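Local coordinates for protein flavin-dependent thymidylate synthase (Helicobacter pylori, PDB 3AH5) that catalyses the FAD-dependent reductive methylation of dUMP to dTMP, with methylenetetrahydrofolate as methyl donor and NAD(P)H as reductant, in a homotetramer, at residues K34-I39 and H198-E203; L55-E60 and A193-H198; E96-L101 and L127-L132. All blocks are in the same frame, centred on the assembly; numbering follows the deposited sequence.

Overall arrangement
Interactions 1 and 2 are neighbours in the fold. Their centres lie about 13 Å apart, and they share His-198. Both use the loop that follows helix 181-193. Interaction 1 sets this loop on helix 33-43, and interaction 2 sets it on strand 56-65 of the antiparallel sheet. The C-terminal part is thereby tied to two elements from early in the chain. Interaction 3 joins a loop to helix 119-138, with its centre about 49 Å from that of interaction 1 and about 38 Å from that of interaction 2, across the chain's centre. Along the chain the contacts are nested: interaction 3 inside interaction 2, and that inside interaction 1. None of them touches FAD or dUMP directly.

Interaction 1 of 3, residues K34-I39 and H198-E203; sequences KDKELI and HQYLFE
Tyr-200 and Leu-201 meet Lys-36 and Ile-39 where the loop after helix 181-193 of the ThyX fold lies against the flank of helix 33-43. The contact joins a C-terminal segment to a helix from early in the chain. It buries 185 Å² in all.

The polar part is a single hydrogen bond. Tyr-200 OH donates to the backbone oxygen Lys-36 O at 2.6 Å. The acceptor sits at the edge of the tyrosine ring, near its plane. The hydroxyl approaches Lys-36 O from the side, at 110° to the C=O bond and out of the carbonyl plane, away from the usual lone-pair directions. The tyrosine reaches this place with CG between its own backbone N and carbonyl carbon (chi1 78°). Tyr-200 OH also packs on Lys-36 CB at 3.5 Å. The rest of the lysine chain bends away, and its NZ makes a weak hydrogen bond to Gly-31 O.

The apolar part lies one turn further along the helix. Ile-39 CG2 approaches both methyls of Leu-201, and the two side chains cross at about a right angle. This branch of Ile-39 is anti to the backbone N. The isoleucine also touches Ala-14 and Ser-15 of helix 12-22, so it is wedged between that helix and the loop. Leu-201 links the two parts, since its CD1 lies over one face of the Tyr-200 ring, toward the rim.

Within the loop, Gln-199 O accepts from both Phe-202 N and Glu-203 N. Gln-168 NE2 of helix 164-174 bonds to Leu-201 O. The closest apolar approach across the contact is Ile-39 CG2 to Leu-201 CD2, at 3.7 Å.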
loop_
_atom_site.group_PDB
_atom_site.type_symbol
_atom_site.label_atom_id
_atom_site.label_comp_id
_atom_site.label_asym_id
_atom_site.label_seq_id
_atom_site.Cartn_x
_atom_site.Cartn_y
_atom_site.Cartn_z
ATOM N N LYS A 34 23.273 -21.617 -6.885
ATOM C CA LYS A 34 23.090 -20.643 -7.953
ATOM C C LYS A 34 21.781 -19.879 -7.790
ATOM O O LYS A 34 21.763 -18.651 -7.855
ATOM C CB LYS A 34 23.124 -21.330 -9.318
ATOM C CG LYS A 34 24.515 -21.726 -9.773
ATOM C CD LYS A 34 25.403 -20.498 -9.923
ATOM C CE LYS A 34 26.787 -20.866 -10.442
ATOM N NZ LYS A 34 27.652 -19.662 -10.627
ATOM N N ASP A 35 20.686 -20.604 -7.577
ATOM C CA ASP A 35 19.386 -19.971 -7.395
ATOM C C ASP A 35 19.369 -19.076 -6.165
ATOM O O ASP A 35 18.856 -17.958 -6.209
ATOM C CB ASP A 35 18.282 -21.025 -7.278
ATOM C CG ASP A 35 17.774 -21.489 -8.627
ATOM O OD1 ASP A 35 18.229 -20.947 -9.659
ATOM O OD2 ASP A 35 16.912 -22.393 -8.656
ATOM N N LYS A 36 19.929 -19.567 -5.066
ATOM C CA LYS A 36 19.972 -18.785 -3.842
ATOM C C LYS A 36 20.740 -17.491 -4.079
ATOM O O LYS A 36 20.322 -16.414 -3.657
ATOM C CB LYS A 36 20.649 -19.571 -2.716
ATOM C CG LYS A 36 19.902 -20.802 -2.239
ATOM C CD LYS A 36 20.189 -21.040 -0.758
ATOM C CE LYS A 36 19.786 -22.433 -0.296
ATOM N NZ LYS A 36 20.765 -23.455 -0.756
ATOM N N GLU A 37 21.869 -17.608 -4.761
ATOM C CA GLU A 37 22.718 -16.464 -5.055
ATOM C C GLU A 37 21.991 -15.468 -5.953
ATOM O O GLU A 37 22.227 -14.261 -5.884
ATOM C CB GLU A 37 23.996 -16.951 -5.737
ATOM C CG GLU A 37 25.079 -15.905 -5.918
ATOM C CD GLU A 37 26.316 -16.487 -6.581
ATOM O OE1 GLU A 37 26.851 -17.489 -6.052
ATOM O OE2 GLU A 37 26.751 -15.948 -7.624
ATOM N N LEU A 38 21.106 -15.987 -6.798
ATOM C CA LEU A 38 20.340 -15.159 -7.722
ATOM C C LEU A 38 19.411 -14.210 -6.963
ATOM O O LEU A 38 19.369 -13.010 -7.248
ATOM C CB LEU A 38 19.525 -16.056 -8.663
ATOM C CG LEU A 38 18.648 -15.414 -9.743
ATOM C CD1 LEU A 38 19.496 -14.612 -10.721
ATOM C CD2 LEU A 38 17.900 -16.516 -10.476
ATOM N N ILE A 39 18.677 -14.753 -5.993
ATOM C CA ILE A 39 17.746 -13.963 -5.189
ATOM C C ILE A 39 18.435 -12.767 -4.529
ATOM O O ILE A 39 17.844 -11.699 -4.377
ATOM C CB ILE A 39 17.093 -14.839 -4.091
ATOM C CG1 ILE A 39 16.249 -15.932 -4.742
ATOM C CG2 ILE A 39 16.229 -13.989 -3.169
ATOM C CD1 ILE A 39 15.618 -16.879 -3.758
ATOM N N HIS A 198 17.512 -18.260 5.158
ATOM C CA HIS A 198 17.142 -16.956 4.584
ATOM C C HIS A 198 17.897 -15.724 5.085
ATOM O O HIS A 198 17.896 -14.686 4.427
ATOM C CB HIS A 198 15.648 -16.669 4.807
ATOM C CG HIS A 198 14.722 -17.679 4.201
ATOM N ND1 HIS A 198 13.468 -17.344 3.734
ATOM C CD2 HIS A 198 14.843 -19.017 4.021
ATOM C CE1 HIS A 198 12.860 -18.429 3.291
ATOM N NE2 HIS A 198 13.672 -19.458 3.455
ATOM N N GLN A 199 18.527 -15.826 6.247
ATOM C CA GLN A 199 19.219 -14.686 6.826
ATOM C C GLN A 199 20.186 -13.913 5.928
ATOM O O GLN A 199 20.390 -12.714 6.128
ATOM C CB GLN A 199 19.925 -15.114 8.115
ATOM C CG GLN A 199 18.959 -15.587 9.201
ATOM C CD GLN A 199 19.654 -15.941 10.508
ATOM O OE1 GLN A 199 20.646 -16.673 10.520
ATOM N NE2 GLN A 199 19.128 -15.432 11.616
ATOM N N TYR A 200 20.767 -14.575 4.934
ATOM C CA TYR A 200 21.717 -13.905 4.047
ATOM C C TYR A 200 21.059 -12.796 3.223
ATOM O O TYR A 200 21.739 -11.937 2.652
ATOM C CB TYR A 200 22.378 -14.922 3.115
ATOM C CG TYR A 200 21.522 -15.361 1.949
ATOM C CD1 TYR A 200 21.806 -14.930 0.655
ATOM C CD2 TYR A 200 20.460 -16.244 2.132
ATOM C CE1 TYR A 200 21.060 -15.373 -0.432
ATOM C CE2 TYR A 200 19.707 -16.696 1.051
ATOM C CZ TYR A 200 20.012 -16.259 -0.226
ATOM O OH TYR A 200 19.275 -16.718 -1.297
ATOM N N LEU A 201 19.731 -12.828 3.171
ATOM C CA LEU A 201 18.949 -11.839 2.436
ATOM C C LEU A 201 18.670 -10.613 3.298
ATOM O O LEU A 201 18.154 -9.612 2.809
ATOM C CB LEU A 201 17.616 -12.452 2.019
ATOM C CG LEU A 201 17.355 -12.846 0.568
ATOM C CD1 LEU A 201 18.634 -13.227 -0.130
ATOM C CD2 LEU A 201 16.349 -13.989 0.555
ATOM N N PHE A 202 19.021 -10.691 4.578
ATOM C CA PHE A 202 18.750 -9.593 5.502
ATOM C C PHE A 202 19.951 -9.089 6.290
ATOM O O PHE A 202 19.882 -8.034 6.911
ATOM C CB PHE A 202 17.660 -10.028 6.492
ATOM C CG PHE A 202 16.408 -10.512 5.838
ATOM C CD1 PHE A 202 15.471 -9.611 5.348
ATOM C CD2 PHE A 202 16.178 -11.871 5.675
ATOM C CE1 PHE A 202 14.312 -10.059 4.699
ATOM C CE2 PHE A 202 15.030 -12.334 5.030
ATOM C CZ PHE A 202 14.092 -11.425 4.539
ATOM N N GLU A 203 21.043 -9.839 6.274
ATOM C CA GLU A 203 22.231 -9.457 7.027
ATOM C C GLU A 203 22.726 -8.032 6.838
ATOM O O GLU A 203 22.982 -7.332 7.813
ATOM C CB GLU A 203 23.382 -10.401 6.712
ATOM C CG GLU A 203 23.170 -11.807 7.180
ATOM C CD GLU A 203 24.466 -12.569 7.239
ATOM O OE1 GLU A 203 25.338 -12.179 8.053
ATOM O OE2 GLU A 203 24.614 -13.546 6.473
#

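Interaction 2 of 3, residues L55-E60 and A193-H198; sequences LYYNFE and ALPGEH. With SO4 (sulfate ion), chain I.
Tyr-57 and Phe-59 of strand 56-65 face Leu-194 and Ala-193, with CA atoms 8.3 Å apart for Tyr-57 and Leu-194, at the point where the chain leaves helix 181-193. The contact is thus made by side chains.

Leu-194 CD1 touches both rings. It lies over one face of Tyr-57 in a CH-pi contact, 4.3 Å from the ring centroid and 21° off the normal. The same methyl meets the edge of Phe-59, 3.4 Å from its CZ. Ala-193 CB also sits at that edge.

The phenol end of Tyr-57 is held by a hydrogen bond between Tyr-57 OH and His-198 ND1, 2.9 Å long. Either atom could be the donor. The rings meet rim to rim, with planes at 74°, and neither covers the other. Pro-195 CG lies over one face of the imidazole. The imidazole also forms an edge-to-face pair with Tyr-8. These neighbours and the bond would limit rotation of the histidine.

On the loop, Gly-196 N donates to sulfate O2 at 2.9 Å. The ion probably comes from the crystallisation liquor.

Tyr-57 also packs on Leu-167 and on Ala-164, an FAD-binding residue. This is core packing of the ThyX fold, in which the end of helix 181-193, the loop after it and helix 164-174 pack on side chains of strand 56-65.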
loop_
_atom_site.group_PDB
_atom_site.type_symbol
_atom_site.label_atom_id
_atom_site.label_comp_id
_atom_site.label_asym_id
_atom_site.label_seq_id
_atom_site.Cartn_x
_atom_site.Cartn_y
_atom_site.Cartn_z
ATOM N N LEU A 55 8.325 -13.629 -0.866
ATOM C CA LEU A 55 8.709 -14.276 0.383
ATOM C C LEU A 55 7.954 -13.638 1.549
ATOM O O LEU A 55 8.046 -12.431 1.770
ATOM C CB LEU A 55 10.221 -14.156 0.592
ATOM C CG LEU A 55 11.064 -14.918 -0.433
ATOM C CD1 LEU A 55 12.537 -14.590 -0.260
ATOM C CD2 LEU A 55 10.813 -16.406 -0.280
ATOM N N TYR A 56 7.210 -14.460 2.287
ATOM C CA TYR A 56 6.415 -13.996 3.421
ATOM C C TYR A 56 6.908 -14.659 4.711
ATOM O O TYR A 56 7.496 -15.743 4.675
ATOM C CB TYR A 56 4.946 -14.345 3.176
ATOM C CG TYR A 56 3.935 -13.396 3.790
ATOM C CD1 TYR A 56 4.053 -12.014 3.627
ATOM C CD2 TYR A 56 2.816 -13.887 4.468
ATOM C CE1 TYR A 56 3.085 -11.147 4.113
ATOM C CE2 TYR A 56 1.839 -13.029 4.955
ATOM C CZ TYR A 56 1.977 -11.658 4.768
ATOM O OH TYR A 56 0.973 -10.810 5.186
ATOM N N TYR A 57 6.664 -14.005 5.844
ATOM C CA TYR A 57 7.094 -14.516 7.138
ATOM C C TYR A 57 6.019 -14.267 8.190
ATOM O O TYR A 57 5.585 -13.130 8.390
ATOM C CB TYR A 57 8.391 -13.819 7.553
ATOM C CG TYR A 57 9.532 -14.022 6.576
ATOM C CD1 TYR A 57 10.268 -15.209 6.568
ATOM C CD2 TYR A 57 9.859 -13.031 5.639
ATOM C CE1 TYR A 57 11.301 -15.408 5.652
ATOM C CE2 TYR A 57 10.888 -13.221 4.720
ATOM C CZ TYR A 57 11.604 -14.413 4.732
ATOM O OH TYR A 57 12.617 -14.609 3.821
ATOM N N ASN A 58 5.587 -15.330 8.860
ATOM C CA ASN A 58 4.567 -15.208 9.897
ATOM C C ASN A 58 5.259 -15.307 11.244
ATOM O O ASN A 58 5.804 -16.359 11.599
ATOM C CB ASN A 58 3.532 -16.323 9.760
ATOM C CG ASN A 58 2.852 -16.323 8.403
ATOM O OD1 ASN A 58 2.147 -15.373 8.044
ATOM N ND2 ASN A 58 3.064 -17.393 7.636
ATOM N N PHE A 59 5.246 -14.202 11.982
ATOM C CA PHE A 59 5.886 -14.134 13.288
ATOM C C PHE A 59 4.853 -13.982 14.387
ATOM O O PHE A 59 3.680 -13.715 14.132
ATOM C CB PHE A 59 6.794 -12.902 13.392
ATOM C CG PHE A 59 7.934 -12.867 12.418
ATOM C CD1 PHE A 59 9.107 -13.576 12.669
ATOM C CD2 PHE A 59 7.872 -12.050 11.297
ATOM C CE1 PHE A 59 10.211 -13.459 11.818
ATOM C CE2 PHE A 59 8.966 -11.932 10.444
ATOM C CZ PHE A 59 10.140 -12.637 10.708
ATOM N N GLU A 60 5.330 -14.132 15.616
ATOM C CA GLU A 60 4.532 -13.939 16.819
ATOM C C GLU A 60 5.443 -13.078 17.684
ATOM O O GLU A 60 6.643 -13.334 17.765
ATOM C CB GLU A 60 4.241 -15.261 17.527
ATOM C CG GLU A 60 3.618 -15.066 18.904
ATOM C CD GLU A 60 3.079 -16.353 19.504
ATOM O OE1 GLU A 60 2.120 -16.932 18.936
ATOM O OE2 GLU A 60 3.613 -16.787 20.544
ATOM N N ALA A 193 14.964 -14.717 14.660
ATOM C CA ALA A 193 13.876 -15.686 14.567
ATOM C C ALA A 193 13.813 -16.275 13.161
ATOM O O ALA A 193 13.310 -17.381 12.957
ATOM C CB ALA A 193 12.546 -15.015 14.924
ATOM N N LEU A 194 14.333 -15.522 12.201
ATOM C CA LEU A 194 14.364 -15.924 10.802
ATOM C C LEU A 194 15.071 -17.264 10.626
ATOM O O LEU A 194 16.002 -17.589 11.360
ATOM C CB LEU A 194 15.098 -14.848 9.990
ATOM C CG LEU A 194 14.403 -14.077 8.865
ATOM C CD1 LEU A 194 12.940 -13.832 9.182
ATOM C CD2 LEU A 194 15.139 -12.758 8.658
ATOM N N PRO A 195 14.638 -18.061 9.640
ATOM C CA PRO A 195 15.262 -19.364 9.394
ATOM C C PRO A 195 16.672 -19.161 8.847
ATOM O O PRO A 195 16.883 -18.352 7.941
ATOM C CB PRO A 195 14.322 -19.998 8.373
ATOM C CG PRO A 195 13.871 -18.819 7.574
ATOM C CD PRO A 195 13.574 -17.795 8.654
ATOM N N GLY A 196 17.636 -19.887 9.401
ATOM C CA GLY A 196 19.013 -19.747 8.962
ATOM C C GLY A 196 19.221 -19.643 7.460
ATOM O O GLY A 196 20.023 -18.842 6.989
ATOM N N GLU A 197 18.498 -20.447 6.694
ATOM C CA GLU A 197 18.659 -20.434 5.248
ATOM C C GLU A 197 18.395 -19.076 4.575
ATOM O O GLU A 197 19.001 -18.776 3.546
ATOM C CB GLU A 197 17.759 -21.502 4.619
ATOM C CG GLU A 197 18.063 -21.777 3.148
ATOM C CD GLU A 197 17.014 -22.646 2.465
ATOM O OE1 GLU A 197 17.246 -23.048 1.300
ATOM O OE2 GLU A 197 15.958 -22.920 3.083
ATOM N N HIS A 198 17.512 -18.260 5.158
ATOM C CA HIS A 198 17.142 -16.956 4.584
ATOM C C HIS A 198 17.897 -15.724 5.085
ATOM O O HIS A 198 17.896 -14.686 4.427
ATOM C CB HIS A 198 15.648 -16.669 4.807
ATOM C CG HIS A 198 14.722 -17.679 4.201
ATOM N ND1 HIS A 198 13.468 -17.344 3.734
ATOM C CD2 HIS A 198 14.843 -19.017 4.021
ATOM C CE1 HIS A 198 12.860 -18.429 3.291
ATOM N NE2 HIS A 198 13.672 -19.458 3.455
HETATM S S SO4 I . 16.575 -22.718 11.419
HETATM O O1 SO4 I . 16.843 -24.079 11.922
HETATM O O2 SO4 I . 17.838 -21.955 11.371
HETATM O O3 SO4 I . 15.623 -22.034 12.319
HETATM O O4 SO4 I . 15.989 -22.806 10.067
#

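Interaction 3 of 3, residues E96-L101 and L127-L132; sequences ESFLPL and LALENL
The Phe-98 ring carries Leu-129 CD2 on one face, 3.6 Å from the centroid and close to the ring normal, in a CH-pi contact. Glu-96 O lies over the centre of the opposite face. At the edge of the ring, near its plane, is Glu-130 OE1. The carboxylate plane is turned 67° from the ring.

That oxygen accepts from the backbone atom Phe-98 N, at 2.8 Å, in an almost straight bond of 171°. The donor stands above the carboxylate plane. Glu-130 reaches it by extending first (chi1 179°) and then bending at chi2. Its OE2 lies 3.1 Å from Ser-97 OG, a weak pairing whose proton is not settled.

Ser-97 also forms an ST turn, since its OG accepts from Leu-99 N at 3.1 Å. Within this turn Phe-98 N points at Glu-130 of helix 119-138 of the ThyX fold.

Leu-99 CD2 packs on the aliphatic part of Glu-130, 3.4 Å from Glu-130 CG. Leu-99, Leu-101 and Leu-127 make a separate apolar group. Leu-127 crosses both Leu-99 and Leu-101 at about a right angle, with its CD1 reaching Leu-101 CD1 at 3.7 Å.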
loop_
_atom_site.group_PDB
_atom_site.type_symbol
_atom_site.label_atom_id
_atom_site.label_comp_id
_atom_site.label_asym_id
_atom_site.label_seq_id
_atom_site.Cartn_x
_atom_site.Cartn_y
_atom_site.Cartn_z
ATOM N N GLU A 96 -3.637 -9.015 42.464
ATOM C CA GLU A 96 -3.299 -8.337 43.713
ATOM C C GLU A 96 -2.527 -7.041 43.501
ATOM O O GLU A 96 -1.762 -6.899 42.542
ATOM C CB GLU A 96 -2.479 -9.270 44.607
ATOM C CG GLU A 96 -3.094 -10.648 44.784
ATOM C CD GLU A 96 -4.422 -10.611 45.513
ATOM O OE1 GLU A 96 -5.296 -9.801 45.133
ATOM O OE2 GLU A 96 -4.598 -11.400 46.463
ATOM N N SER A 97 -2.734 -6.099 44.415
ATOM C CA SER A 97 -2.071 -4.806 44.356
ATOM C C SER A 97 -0.573 -4.982 44.137
ATOM O O SER A 97 0.009 -5.952 44.604
ATOM C CB SER A 97 -2.314 -4.037 45.654
ATOM O OG SER A 97 -1.574 -2.831 45.672
ATOM N N PHE A 98 0.038 -4.041 43.424
ATOM C CA PHE A 98 1.474 -4.078 43.150
ATOM C C PHE A 98 2.217 -3.153 44.124
ATOM O O PHE A 98 3.408 -2.873 43.966
ATOM C CB PHE A 98 1.747 -3.649 41.699
ATOM C CG PHE A 98 1.252 -4.631 40.670
ATOM C CD1 PHE A 98 1.979 -5.782 40.379
ATOM C CD2 PHE A 98 0.046 -4.415 40.003
ATOM C CE1 PHE A 98 1.521 -6.701 39.445
ATOM C CE2 PHE A 98 -0.424 -5.334 39.060
ATOM C CZ PHE A 98 0.314 -6.478 38.782
ATOM N N LEU A 99 1.501 -2.672 45.132
ATOM C CA LEU A 99 2.098 -1.799 46.133
ATOM C C LEU A 99 1.985 -2.450 47.509
ATOM O O LEU A 99 1.050 -3.213 47.769
ATOM C CB LEU A 99 1.402 -0.431 46.131
ATOM C CG LEU A 99 1.856 0.619 45.110
ATOM C CD1 LEU A 99 3.249 1.108 45.451
ATOM C CD2 LEU A 99 1.840 0.030 43.722
ATOM N N PRO A 100 2.949 -2.176 48.407
ATOM C CA PRO A 100 4.119 -1.310 48.214
ATOM C C PRO A 100 5.084 -1.859 47.169
ATOM O O PRO A 100 5.042 -3.044 46.829
ATOM C CB PRO A 100 4.759 -1.271 49.600
ATOM C CG PRO A 100 3.597 -1.487 50.515
ATOM C CD PRO A 100 2.852 -2.597 49.813
ATOM N N LEU A 101 5.959 -0.985 46.682
ATOM C CA LEU A 101 6.950 -1.342 45.674
ATOM C C LEU A 101 8.090 -2.190 46.227
ATOM O O LEU A 101 9.229 -1.739 46.282
ATOM C CB LEU A 101 7.523 -0.071 45.040
ATOM C CG LEU A 101 7.117 0.299 43.608
ATOM C CD1 LEU A 101 5.628 0.083 43.386
ATOM C CD2 LEU A 101 7.494 1.751 43.352
ATOM N N LEU A 127 3.513 2.312 39.259
ATOM C CA LEU A 127 2.538 3.142 39.943
ATOM C C LEU A 127 1.373 3.345 38.983
ATOM O O LEU A 127 0.212 3.355 39.391
ATOM C CB LEU A 127 3.167 4.480 40.349
ATOM C CG LEU A 127 3.551 4.641 41.829
ATOM C CD1 LEU A 127 4.202 3.382 42.382
ATOM C CD2 LEU A 127 4.491 5.831 41.959
ATOM N N ALA A 128 1.683 3.480 37.700
ATOM C CA ALA A 128 0.633 3.666 36.712
ATOM C C ALA A 128 -0.138 2.358 36.559
ATOM O O ALA A 128 -1.349 2.364 36.342
ATOM C CB ALA A 128 1.235 4.091 35.382
ATOM N N LEU A 129 0.567 1.236 36.673
ATOM C CA LEU A 129 -0.069 -0.071 36.554
ATOM C C LEU A 129 -1.040 -0.277 37.712
ATOM O O LEU A 129 -2.169 -0.734 37.518
ATOM C CB LEU A 129 0.979 -1.183 36.561
ATOM C CG LEU A 129 0.418 -2.615 36.554
ATOM C CD1 LEU A 129 -0.317 -2.863 35.236
ATOM C CD2 LEU A 129 1.551 -3.631 36.733
ATOM N N GLU A 130 -0.600 0.075 38.916
ATOM C CA GLU A 130 -1.425 -0.075 40.103
ATOM C C GLU A 130 -2.673 0.778 39.971
ATOM O O GLU A 130 -3.788 0.279 40.154
ATOM C CB GLU A 130 -0.637 0.318 41.357
ATOM C CG GLU A 130 -1.422 0.224 42.671
ATOM C CD GLU A 130 -2.105 -1.123 42.866
ATOM O OE1 GLU A 130 -1.624 -2.133 42.313
ATOM O OE2 GLU A 130 -3.123 -1.173 43.586
ATOM N N ASN A 131 -2.498 2.056 39.648
ATOM C CA ASN A 131 -3.653 2.935 39.495
ATOM C C ASN A 131 -4.602 2.398 38.424
ATOM O O ASN A 131 -5.823 2.525 38.544
ATOM C CB ASN A 131 -3.217 4.359 39.142
ATOM C CG ASN A 131 -2.682 5.116 40.338
ATOM O OD1 ASN A 131 -3.062 4.838 41.477
ATOM N ND2 ASN A 131 -1.818 6.091 40.090
ATOM N N LEU A 132 -4.044 1.795 37.380
ATOM C CA LEU A 132 -4.867 1.233 36.320
ATOM C C LEU A 132 -5.709 0.070 36.834
ATOM O O LEU A 132 -6.917 0.046 36.608
ATOM C CB LEU A 132 -4.003 0.752 35.151
ATOM C CG LEU A 132 -4.718 0.041 33.995
ATOM C CD1 LEU A 132 -5.754 0.958 33.364
ATOM C CD2 LEU A 132 -3.684 -0.391 32.957
#